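Local coordinates for protein cytochrome C (Marichromatium purpuratum 984, PDB 5LO9) that probably oxidises thiosulfate to tetrathionate as a fused thiosulfate dehydrogenase, TsdBA, passing the electrons along its four c-type haems, at residues A[242-247]-A[365-370]; A[472-477]-A[509-514]. All coordinates share one frame; numbering follows the deposited sequence.

Contact 1 of 2, residues A[242-247]-A[365-370]; sequences SRFTPP and TGAPTG. With EDO (1,2-ethanediol), chain X.
Two irregular segments meet at the surface of the thiosulfate dehydrogenase part of the chain: segment 242-247, in the loop leading to helix 256-269, and segment 365-370, in the loop that follows helix 351-363. Phe244 carries the contact. Its CG stands anti to the backbone N (chi1 173°), which points the ring across at the opposite backbone. The ring comes edge-on to the carbonyl of Thr365: Phe244 CZ lies 3.2 Å from Thr365 O, in the plane of the ring, and CE1 sits beside it, so the oxygen faces the slightly positive rim of the ring. Phe244 CE1 also rests 4.0 Å from Ala367 CB, an apolar touch. Gly366, between the two, takes a positive phi of 98°, and this turn leaves both the Thr365 carbonyl and the Ala367 methyl against the one ring.

In what is probably the first cytochrome c-type unit of the thiosulfate dehydrogenase part, the loop leaves helix 351-363, and Thr365 OG1, held beside its own backbone N, bonds back to Trp362 O near the helix end. Thr365 OG1 also accepts a hydrogen bond (3.0 Å) from O1 of a 1,2-ethanediol, probably from the crystallisation liquor. Pro247 crosses this side chain obliquely, its CG 4.0 Å from Thr365 OG1. The Phe244 ring also meets that of Trp304, with the planes inclined at about 40°. The 365-370 loop borders the second subunit, where Ala367 O accepts a hydrogen bond from OG1 of Thr369 of the other chain.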
ATOM      1  N   SER A 242       5.849  21.773  13.018  1.00 90.09           N
ATOM      2  CA  SER A 242       6.292  20.370  13.101  1.00 82.35           C
ATOM      3  C   SER A 242       5.332  19.459  12.339  1.00 74.13           C
ATOM      4  O   SER A 242       4.869  18.439  12.861  1.00 63.43           O
ATOM      5  CB  SER A 242       6.452  19.907  14.553  1.00 88.43           C
ATOM      6  OG  SER A 242       7.514  20.596  15.201  1.00 82.10           O
ATOM      7  N   ARG A 243       4.981  19.881  11.120  1.00 67.63           N
ATOM      8  CA  ARG A 243       4.028  19.189  10.268  1.00 55.90           C
ATOM      9  C   ARG A 243       4.655  18.759   8.943  1.00 55.79           C
ATOM     10  O   ARG A 243       5.590  19.393   8.427  1.00 55.01           O
ATOM     11  CB  ARG A 243       2.792  20.061  10.013  1.00 60.40           C
ATOM     12  CG  ARG A 243       1.641  19.672  10.912  1.00 55.19           C
ATOM     13  CD  ARG A 243       0.447  20.589  10.790  1.00 53.42           C
ATOM     14  NE  ARG A 243      -0.570  20.138  11.737  1.00 58.14           N
ATOM     15  CZ  ARG A 243      -1.727  20.749  11.959  1.00 56.02           C
ATOM     16  NH1 ARG A 243      -2.024  21.856  11.279  1.00 59.71           N
ATOM     17  NH2 ARG A 243      -2.591  20.229  12.834  1.00 55.75           N
ATOM     18  N   PHE A 244       4.108  17.659   8.411  1.00 52.61           N
ATOM     19  CA  PHE A 244       4.614  17.025   7.195  1.00 46.61           C
ATOM     20  C   PHE A 244       4.458  17.932   5.986  1.00 40.64           C
ATOM     21  O   PHE A 244       3.518  18.728   5.877  1.00 50.75           O
ATOM     22  CB  PHE A 244       3.891  15.683   6.959  1.00 48.52           C
ATOM     23  CG  PHE A 244       4.209  15.030   5.652  1.00 45.09           C
ATOM     24  CD1 PHE A 244       5.335  14.235   5.536  1.00 35.33           C
ATOM     25  CD2 PHE A 244       3.370  15.189   4.541  1.00 46.74           C
ATOM     26  CE1 PHE A 244       5.663  13.611   4.337  1.00 38.32           C
ATOM     27  CE2 PHE A 244       3.686  14.565   3.313  1.00 51.72           C
ATOM     28  CZ  PHE A 244       4.856  13.762   3.221  1.00 49.43           C
ATOM     29  N   THR A 245       5.402  17.813   5.069  1.00 41.92           N
ATOM     30  CA  THR A 245       5.325  18.545   3.817  1.00 48.25           C
ATOM     31  C   THR A 245       5.311  17.572   2.653  1.00 45.78           C
ATOM     32  O   THR A 245       6.242  16.763   2.526  1.00 51.78           O
ATOM     33  CB  THR A 245       6.487  19.494   3.682  1.00 46.87           C
ATOM     34  OG1 THR A 245       6.375  20.493   4.707  1.00 51.92           O
ATOM     35  CG2 THR A 245       6.459  20.105   2.306  1.00 40.37           C
ATOM     36  N   PRO A 246       4.287  17.562   1.811  1.00 44.33           N
ATOM     37  CA  PRO A 246       4.323  16.697   0.656  1.00 41.88           C
ATOM     38  C   PRO A 246       5.220  17.260  -0.422  1.00 40.18           C
ATOM     39  O   PRO A 246       5.532  18.462  -0.442  1.00 41.94           O
ATOM     40  CB  PRO A 246       2.875  16.667   0.181  1.00 41.14           C
ATOM     41  CG  PRO A 246       2.086  17.402   1.275  1.00 41.23           C
ATOM     42  CD  PRO A 246       3.007  18.280   1.915  1.00 45.62           C
ATOM     43  N   PRO A 247       5.544  16.443  -1.400  1.00 38.90           N
ATOM     44  CA  PRO A 247       6.388  16.905  -2.492  1.00 36.29           C
ATOM     45  C   PRO A 247       5.733  18.022  -3.280  1.00 40.87           C
ATOM     46  O   PRO A 247       4.513  18.083  -3.439  1.00 47.18           O
ATOM     47  CB  PRO A 247       6.572  15.649  -3.363  1.00 37.98           C
ATOM     48  CG  PRO A 247       5.752  14.605  -2.800  1.00 43.31           C
ATOM     49  CD  PRO A 247       5.368  14.991  -1.403  1.00 47.37           C
ATOM     50  N   THR A 365       5.417  10.720   0.359  1.00 40.70           N
ATOM     51  CA  THR A 365       6.866  10.560   0.312  1.00 37.25           C
ATOM     52  C   THR A 365       7.532  11.076   1.580  1.00 35.40           C
ATOM     53  O   THR A 365       7.369  12.244   1.965  1.00 35.84           O
ATOM     54  CB  THR A 365       7.429  11.294  -0.890  1.00 37.16           C
ATOM     55  OG1 THR A 365       6.872  10.794  -2.106  1.00 49.01           O
ATOM     56  CG2 THR A 365       8.845  11.028  -0.923  1.00 36.30           C
ATOM     57  N   GLY A 366       8.266  10.192   2.230  1.00 36.25           N
ATOM     58  CA  GLY A 366       9.016  10.508   3.410  1.00 34.24           C
ATOM     59  C   GLY A 366       8.350  10.158   4.722  1.00 37.50           C
ATOM     60  O   GLY A 366       9.040  10.104   5.754  1.00 42.09           O
ATOM     61  N   ALA A 367       7.037   9.925   4.715  1.00 38.51           N
ATOM     62  CA  ALA A 367       6.293   9.730   5.949  1.00 37.34           C
ATOM     63  C   ALA A 367       6.525   8.336   6.530  1.00 43.48           C
ATOM     64  O   ALA A 367       6.730   7.366   5.796  1.00 39.74           O
ATOM     65  CB  ALA A 367       4.810   9.954   5.717  1.00 38.84           C
ATOM     66  N   PRO A 368       6.498   8.219   7.857  1.00 42.20           N
ATOM     67  CA  PRO A 368       6.876   6.974   8.547  1.00 42.61           C
ATOM     68  C   PRO A 368       5.774   5.927   8.554  1.00 40.43           C
ATOM     69  O   PRO A 368       4.691   6.142   9.100  1.00 38.72           O
ATOM     70  CB  PRO A 368       7.191   7.453   9.966  1.00 39.79           C
ATOM     71  CG  PRO A 368       6.315   8.623  10.139  1.00 44.46           C
ATOM     72  CD  PRO A 368       6.323   9.322   8.794  1.00 34.19           C
ATOM     73  N   THR A 369       6.091   4.760   8.018  1.00 45.68           N
ATOM     74  CA  THR A 369       5.114   3.696   7.921  1.00 36.49           C
ATOM     75  C   THR A 369       4.586   3.380   9.306  1.00 38.65           C
ATOM     76  O   THR A 369       5.360   3.152  10.242  1.00 37.82           O
ATOM     77  CB  THR A 369       5.749   2.446   7.295  1.00 37.58           C
ATOM     78  OG1 THR A 369       6.269   2.751   5.996  1.00 42.75           O
ATOM     79  CG2 THR A 369       4.727   1.334   7.138  1.00 39.18           C
ATOM     80  N   GLY A 370       3.265   3.337   9.431  1.00 42.48           N
ATOM     81  CA  GLY A 370       2.640   2.830  10.630  1.00 35.85           C
ATOM     82  C   GLY A 370       2.318   3.871  11.661  1.00 36.75           C
ATOM     83  O   GLY A 370       1.760   3.521  12.703  1.00 46.17           O
TER
HETATM   84  C1  EDO X1022       7.748   8.594  -4.877  1.00 51.53           C
HETATM   85  O1  EDO X1022       8.424   9.816  -4.496  1.00 66.57           O
HETATM   86  C2  EDO X1022       8.764   7.444  -4.812  1.00 58.24           C
HETATM   87  O2  EDO X1022       9.356   7.177  -6.097  1.00 64.66           O

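Contact 2 of 2, residues A[472-477]-A[509-514]; sequences AHERPQ and AVLGQG. With EDO (1,2-ethanediol), chain Y.
Glu474 keeps CG beside its backbone N and folds at chi2 (-67°), while Gln477 has CG anti to its N and bends the other way at chi2 (66°), so that both side chains reach the 509-514 backbone. The carboxylate of Glu474 meets three successive amides. Gly512 N approaches the syn lone pair of Glu474 OE2 at 2.7 Å. Gln513 N reaches Glu474 OE2 at 3.0 Å in an almost straight bond (177°), from above the carboxylate plane. Gly514 N donates to Glu474 OE1 at 2.8 Å, steeply from above that plane. A water donates to Glu474 OE2 and to Val510 O, and Trp432 NE1 bonds to OE1, so five donors serve the two oxygens and probably keep the group ionised. Gln477 NE2 gives a hydrogen to Gly512 O at 2.9 Å from above the carbonyl plane, while its OE1 is bonded to Tyr500 OH. Gln513 folds back, its NE2 3.0 Å from Val510 O in the carbonyl plane, on a lone pair. A CA-H...O contact joins Gly514 CA to Arg475 O at 3.3 Å. At the other end Leu511 packs over Ala472, with CD1 4.1 Å from Ala472 CB. The CB of Arg475 is directed away from 509-514; its guanidinium bonds to Tyr430 O, Ser429 OG and Leu424 O, and the side chain lies about 7 Å from a bound haem c. With Gly512 in left-handed and Gln513 in right-handed backbone conformation, the three amides converge as an LR nest, the classic backbone anion-binding motif, here filled by a glutamate.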
ATOM      1  N   ALA A 472     -29.605  17.123   8.154  1.00 44.95           N
ATOM      2  CA  ALA A 472     -30.966  16.744   8.465  1.00 43.25           C
ATOM      3  C   ALA A 472     -31.853  16.827   7.238  1.00 37.30           C
ATOM      4  O   ALA A 472     -33.072  16.771   7.353  1.00 49.63           O
ATOM      5  CB  ALA A 472     -31.488  17.605   9.605  1.00 39.70           C
ATOM      6  N   HIS A 473     -31.253  16.871   6.070  1.00 38.97           N
ATOM      7  CA  HIS A 473     -31.945  16.892   4.793  1.00 41.64           C
ATOM      8  C   HIS A 473     -31.881  15.512   4.145  1.00 44.01           C
ATOM      9  O   HIS A 473     -30.996  14.703   4.439  1.00 41.46           O
ATOM     10  CB  HIS A 473     -31.295  17.908   3.843  1.00 46.90           C
ATOM     11  CG  HIS A 473     -31.477  19.339   4.239  1.00 44.54           C
ATOM     12  ND1 HIS A 473     -30.690  19.964   5.183  1.00 47.56           N
ATOM     13  CD2 HIS A 473     -32.331  20.282   3.781  1.00 43.88           C
ATOM     14  CE1 HIS A 473     -31.070  21.224   5.310  1.00 46.60           C
ATOM     15  NE2 HIS A 473     -32.063  21.444   4.468  1.00 53.63           N
ATOM     16  N   GLU A 474     -32.809  15.245   3.234  1.00 46.70           N
ATOM     17  CA  GLU A 474     -32.673  13.970   2.539  1.00 47.93           C
ATOM     18  C   GLU A 474     -31.529  14.041   1.550  1.00 38.33           C
ATOM     19  O   GLU A 474     -31.149  15.114   1.066  1.00 48.65           O
ATOM     20  CB  GLU A 474     -33.956  13.568   1.799  1.00 45.19           C
ATOM     21  CG  GLU A 474     -35.018  12.938   2.684  1.00 45.49           C
ATOM     22  CD  GLU A 474     -34.635  11.554   3.249  1.00 47.78           C
ATOM     23  OE1 GLU A 474     -33.705  10.903   2.721  1.00 44.33           O
ATOM     24  OE2 GLU A 474     -35.263  11.132   4.246  1.00 52.42           O
ATOM     25  N   ARG A 475     -31.010  12.872   1.230  1.00 45.16           N
ATOM     26  CA  ARG A 475     -29.913  12.647   0.283  1.00 43.87           C
ATOM     27  C   ARG A 475     -30.059  11.199  -0.139  1.00 40.51           C
ATOM     28  O   ARG A 475     -30.892  10.493   0.444  1.00 42.15           O
ATOM     29  CB  ARG A 475     -28.549  12.876   0.934  1.00 39.75           C
ATOM     30  CG  ARG A 475     -28.310  11.929   2.137  1.00 37.35           C
ATOM     31  CD  ARG A 475     -26.995  12.178   2.845  1.00 36.68           C
ATOM     32  NE  ARG A 475     -26.991  13.486   3.507  1.00 40.84           N
ATOM     33  CZ  ARG A 475     -26.512  14.601   2.967  1.00 37.52           C
ATOM     34  NH1 ARG A 475     -25.987  14.600   1.738  1.00 34.38           N
ATOM     35  NH2 ARG A 475     -26.560  15.718   3.664  1.00 37.50           N
ATOM     36  N   PRO A 476     -29.255  10.696  -1.074  1.00 39.34           N
ATOM     37  CA  PRO A 476     -29.464   9.326  -1.557  1.00 35.63           C
ATOM     38  C   PRO A 476     -29.389   8.289  -0.453  1.00 38.24           C
ATOM     39  O   PRO A 476     -28.666   8.425   0.538  1.00 37.02           O
ATOM     40  CB  PRO A 476     -28.347   9.137  -2.574  1.00 32.94           C
ATOM     41  CG  PRO A 476     -28.080  10.532  -3.084  1.00 36.85           C
ATOM     42  CD  PRO A 476     -28.215  11.386  -1.845  1.00 43.45           C
ATOM     43  N   GLN A 477     -30.194   7.253  -0.636  1.00 43.15           N
ATOM     44  CA  GLN A 477     -30.329   6.209   0.367  1.00 44.04           C
ATOM     45  C   GLN A 477     -28.993   5.532   0.708  1.00 42.41           C
ATOM     46  O   GLN A 477     -28.054   5.461  -0.105  1.00 34.74           O
ATOM     47  CB  GLN A 477     -31.311   5.169  -0.147  1.00 32.39           C
ATOM     48  CG  GLN A 477     -31.579   4.032   0.801  1.00 29.24           C
ATOM     49  CD  GLN A 477     -32.265   4.463   2.037  1.00 36.17           C
ATOM     50  OE1 GLN A 477     -31.655   4.577   3.099  1.00 34.44           O
ATOM     51  NE2 GLN A 477     -33.566   4.719   1.912  1.00 41.29           N
ATOM     52  N   ALA A 509     -41.704  13.435   8.780  1.00 54.03           N
ATOM     53  CA  ALA A 509     -41.379  12.095   8.291  1.00 63.48           C
ATOM     54  C   ALA A 509     -39.971  11.709   8.713  1.00 55.65           C
ATOM     55  O   ALA A 509     -39.090  12.565   8.883  1.00 57.06           O
ATOM     56  CB  ALA A 509     -41.456  12.005   6.764  1.00 53.76           C
ATOM     57  N   VAL A 510     -39.747  10.402   8.860  1.00 47.08           N
ATOM     58  CA  VAL A 510     -38.418   9.956   9.251  1.00 56.03           C
ATOM     59  C   VAL A 510     -37.432  10.247   8.135  1.00 53.32           C
ATOM     60  O   VAL A 510     -37.747  10.125   6.939  1.00 43.91           O
ATOM     61  CB  VAL A 510     -38.391   8.472   9.643  1.00 45.17           C
ATOM     62  CG1 VAL A 510     -39.372   8.260  10.747  1.00 55.57           C
ATOM     63  CG2 VAL A 510     -38.674   7.587   8.439  1.00 44.68           C
ATOM     64  N   LEU A 511     -36.246  10.691   8.541  1.00 51.46           N
ATOM     65  CA  LEU A 511     -35.140  10.852   7.622  1.00 48.52           C
ATOM     66  C   LEU A 511     -34.621   9.485   7.229  1.00 47.98           C
ATOM     67  O   LEU A 511     -34.575   8.552   8.042  1.00 49.25           O
ATOM     68  CB  LEU A 511     -34.009  11.658   8.274  1.00 46.51           C
ATOM     69  CG  LEU A 511     -34.222  13.155   8.458  1.00 47.65           C
ATOM     70  CD1 LEU A 511     -33.160  13.839   9.298  1.00 45.71           C
ATOM     71  CD2 LEU A 511     -34.268  13.768   7.072  1.00 52.08           C
ATOM     72  N   GLY A 512     -34.210   9.373   5.981  1.00 50.81           N
ATOM     73  CA  GLY A 512     -33.531   8.174   5.532  1.00 55.45           C
ATOM     74  C   GLY A 512     -34.310   7.426   4.484  1.00 46.97           C
ATOM     75  O   GLY A 512     -34.121   6.218   4.332  1.00 48.35           O
ATOM     76  N   GLN A 513     -35.137   8.160   3.724  1.00 45.12           N
ATOM     77  CA  GLN A 513     -35.940   7.613   2.643  1.00 48.31           C
ATOM     78  C   GLN A 513     -35.315   7.774   1.270  1.00 43.55           C
ATOM     79  O   GLN A 513     -35.681   7.027   0.350  1.00 47.70           O
ATOM     80  CB  GLN A 513     -37.305   8.300   2.629  1.00 51.26           C
ATOM     81  CG  GLN A 513     -37.799   8.577   4.025  1.00 57.66           C
ATOM     82  CD  GLN A 513     -39.239   8.228   4.218  1.00 60.10           C
ATOM     83  OE1 GLN A 513     -39.930   7.788   3.291  1.00 56.89           O
ATOM     84  NE2 GLN A 513     -39.706   8.399   5.446  1.00 55.14           N
ATOM     85  N   GLY A 514     -34.373   8.688   1.110  1.00 44.84           N
ATOM     86  CA  GLY A 514     -33.766   8.909  -0.196  1.00 54.30           C
ATOM     87  C   GLY A 514     -34.518   9.928  -1.030  1.00 46.14           C
ATOM     88  O   GLY A 514     -35.234  10.793  -0.528  1.00 50.63           O
TER
HETATM   89  C1  EDO Y1023     -39.015   4.312   2.690  1.00 61.96           C
HETATM   90  O1  EDO Y1023     -40.433   4.354   2.855  1.00 73.57           O
HETATM   91  C2  EDO Y1023     -38.726   3.417   1.493  1.00 66.01           C
HETATM   92  O2  EDO Y1023     -37.958   4.159   0.543  1.00 66.00           O
HETATM   93  O   HOH W   1     -37.611  12.173   5.046  1.00 43.65           O

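In the fold
From the N terminus the chain first builds two haem-binding cytochrome c units, then passes an unmodelled stretch to reach contact 1. This contact closes a long loop whose 117 intervening residues contain helix 256-269 through helix 351-363 and include Cys287, Cys290 and His291 of one haem. Between the contacts come Cys402, Cys405, His406 and Met450 of another haem, then helix 460-470. Contact 2 closes a shorter loop holding helix 485-492 and ties the C-terminal tail to the exit of helix 460-470. The two neither nest nor cross: they follow in series, with centres 39 Å apart, contact 1 bordering the second subunit and contact 2 untouched by it.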